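Local coordinates for lactoylglutathione lyase (Pseudomonas aeruginosa, PDB 4MTS), which belongs to the glyoxalase/bleomycin resistance protein/dioxygenase superfamily of metal-binding proteins and binds nickel and zinc ions, at residues L17-Y20 / T21-D25. Residues are numbered along the deposited sequence; the frame is centred on the assembly and turned at random.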
loop_
_atom_site.group_PDB
_atom_site.type_symbol
_atom_site.label_atom_id
_atom_site.label_comp_id
_atom_site.label_asym_id
_atom_site.label_seq_id
_atom_site.Cartn_x
_atom_site.Cartn_y
_atom_site.Cartn_z
ATOM N N LEU A 17 -3.794 -13.873 -7.174
ATOM C CA LEU A 17 -5.158 -13.989 -6.663
ATOM C C LEU A 17 -5.345 -15.230 -5.781
ATOM O O LEU A 17 -6.035 -15.166 -4.767
ATOM C CB LEU A 17 -6.175 -14.006 -7.843
ATOM C CG LEU A 17 -6.341 -12.636 -8.554
ATOM C CD1 LEU A 17 -7.274 -12.749 -9.763
ATOM C CD2 LEU A 17 -6.894 -11.563 -7.620
ATOM N N GLU A 18 -4.712 -16.336 -6.149
ATOM C CA GLU A 18 -4.827 -17.563 -5.352
ATOM C C GLU A 18 -4.270 -17.300 -3.946
ATOM O O GLU A 18 -4.894 -17.690 -2.978
ATOM C CB GLU A 18 -4.050 -18.701 -6.013
ATOM C CG GLU A 18 -4.658 -19.168 -7.329
ATOM C CD GLU A 18 -6.138 -19.481 -7.228
ATOM O OE1 GLU A 18 -6.501 -20.376 -6.434
ATOM O OE2 GLU A 18 -6.942 -18.762 -7.863
ATOM N N PHE A 19 -3.131 -16.617 -3.849
ATOM C CA PHE A 19 -2.566 -16.280 -2.527
ATOM C C PHE A 19 -3.515 -15.397 -1.737
ATOM O O PHE A 19 -3.817 -15.713 -0.590
ATOM C CB PHE A 19 -1.203 -15.597 -2.686
ATOM C CG PHE A 19 -0.622 -15.064 -1.395
ATOM C CD1 PHE A 19 0.085 -15.900 -0.531
ATOM C CD2 PHE A 19 -0.753 -13.723 -1.056
ATOM C CE1 PHE A 19 0.618 -15.407 0.671
ATOM C CE2 PHE A 19 -0.228 -13.233 0.150
ATOM C CZ PHE A 19 0.454 -14.075 1.006
ATOM N N TYR A 20 -3.902 -14.216 -2.297
ATOM C CA TYR A 20 -4.743 -13.299 -1.547
ATOM C C TYR A 20 -6.079 -13.859 -1.122
ATOM O O TYR A 20 -6.517 -13.588 -0.003
ATOM C CB TYR A 20 -4.857 -11.924 -2.254
ATOM C CG TYR A 20 -3.517 -11.219 -2.183
ATOM C CD1 TYR A 20 -3.099 -10.599 -1.006
ATOM C CD2 TYR A 20 -2.618 -11.281 -3.244
ATOM C CE1 TYR A 20 -1.838 -10.005 -0.911
ATOM C CE2 TYR A 20 -1.340 -10.733 -3.146
ATOM C CZ TYR A 20 -0.969 -10.065 -1.984
ATOM O OH TYR A 20 0.278 -9.482 -1.892
ATOM N N THR A 21 -6.707 -14.677 -1.993
ATOM C CA THR A 21 -8.011 -15.239 -1.648
ATOM C C THR A 21 -7.907 -16.478 -0.784
ATOM O O THR A 21 -8.732 -16.626 0.104
ATOM C CB THR A 21 -8.882 -15.534 -2.900
ATOM O OG1 THR A 21 -8.224 -16.526 -3.697
ATOM C CG2 THR A 21 -9.178 -14.291 -3.718
ATOM N N ARG A 22 -6.973 -17.393 -1.079
ATOM C CA ARG A 22 -6.854 -18.664 -0.335
ATOM C C ARG A 22 -6.119 -18.525 0.991
ATOM O O ARG A 22 -6.635 -18.961 2.021
ATOM C CB ARG A 22 -6.177 -19.753 -1.163
ATOM C CG ARG A 22 -6.888 -20.210 -2.423
ATOM C CD ARG A 22 -6.249 -21.515 -2.894
ATOM N NE ARG A 22 -5.697 -21.448 -4.250
ATOM C CZ ARG A 22 -5.031 -22.443 -4.846
ATOM N NH1 ARG A 22 -4.816 -23.587 -4.205
ATOM N NH2 ARG A 22 -4.560 -22.292 -6.077
ATOM N N ALA A 23 -4.874 -18.007 0.960
ATOM C CA ALA A 23 -4.096 -17.841 2.183
ATOM C C ALA A 23 -4.647 -16.721 3.066
ATOM O O ALA A 23 -4.654 -16.856 4.300
ATOM C CB ALA A 23 -2.625 -17.592 1.845
ATOM N N LEU A 24 -5.120 -15.623 2.460
ATOM C CA LEU A 24 -5.593 -14.466 3.241
ATOM C C LEU A 24 -7.092 -14.216 3.307
ATOM O O LEU A 24 -7.510 -13.233 3.918
ATOM C CB LEU A 24 -4.831 -13.189 2.844
ATOM C CG LEU A 24 -3.313 -13.218 3.123
ATOM C CD1 LEU A 24 -2.590 -12.065 2.388
ATOM C CD2 LEU A 24 -3.023 -13.155 4.654
ATOM N N ASP A 25 -7.921 -15.077 2.694
ATOM C CA ASP A 25 -9.367 -14.898 2.794
ATOM C C ASP A 25 -9.894 -13.561 2.292
ATOM O O ASP A 25 -10.965 -13.131 2.686
ATOM C CB ASP A 25 -9.926 -15.263 4.186
ATOM C CG ASP A 25 -9.666 -16.718 4.544
ATOM O OD1 ASP A 25 -9.907 -17.601 3.682
ATOM O OD2 ASP A 25 -9.165 -16.969 5.644
#
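Thr21, Ala23 and Leu24 reach back to Leu17, Phe19 and Tyr20 across the last turns of helix 13-23, which widen to a pi-type turn at 21-23, within a protein of the glyoxalase superfamily. Among the hydrogen bonds, Leu17 O is gripped twice by Thr21, whose N (2.9 Å) and OG1 (2.8 Å) approach it from opposite faces of the carbonyl plane. A chi1 of 63° swings the hydroxyl back over the preceding turn, onto Leu17 O. Two residues on, Phe19 O takes two weak bonds, from Ala23 N at 3.0 Å and from Leu24 N at 3.3 Å; the second marks the widening of the helix.

On the outer side, Glu18 and Arg22 form a salt bridge. The single oxygen Glu18 OE1 sits at the edge of the guanidinium, 2.6 Å from Arg22 NE and 2.8 Å from Arg22 NH2, yet both bonds are weak in angle and the two planes are turned 63° apart.

Phe19, Tyr20 and Leu24 pack on Val121, next in sequence to the nickel ligand Glu122. Phe19 chi1 (173°) turns the ring away from its own backbone N, bringing CD1 toward Ala23 CB. Tyr20, whose OH bonds to Asp115, runs alongside Leu24. One methyl joins both rings: Leu24 CD1 lies 3.5 Å from Phe19 CE2 and 3.7 Å from Tyr20 CD1.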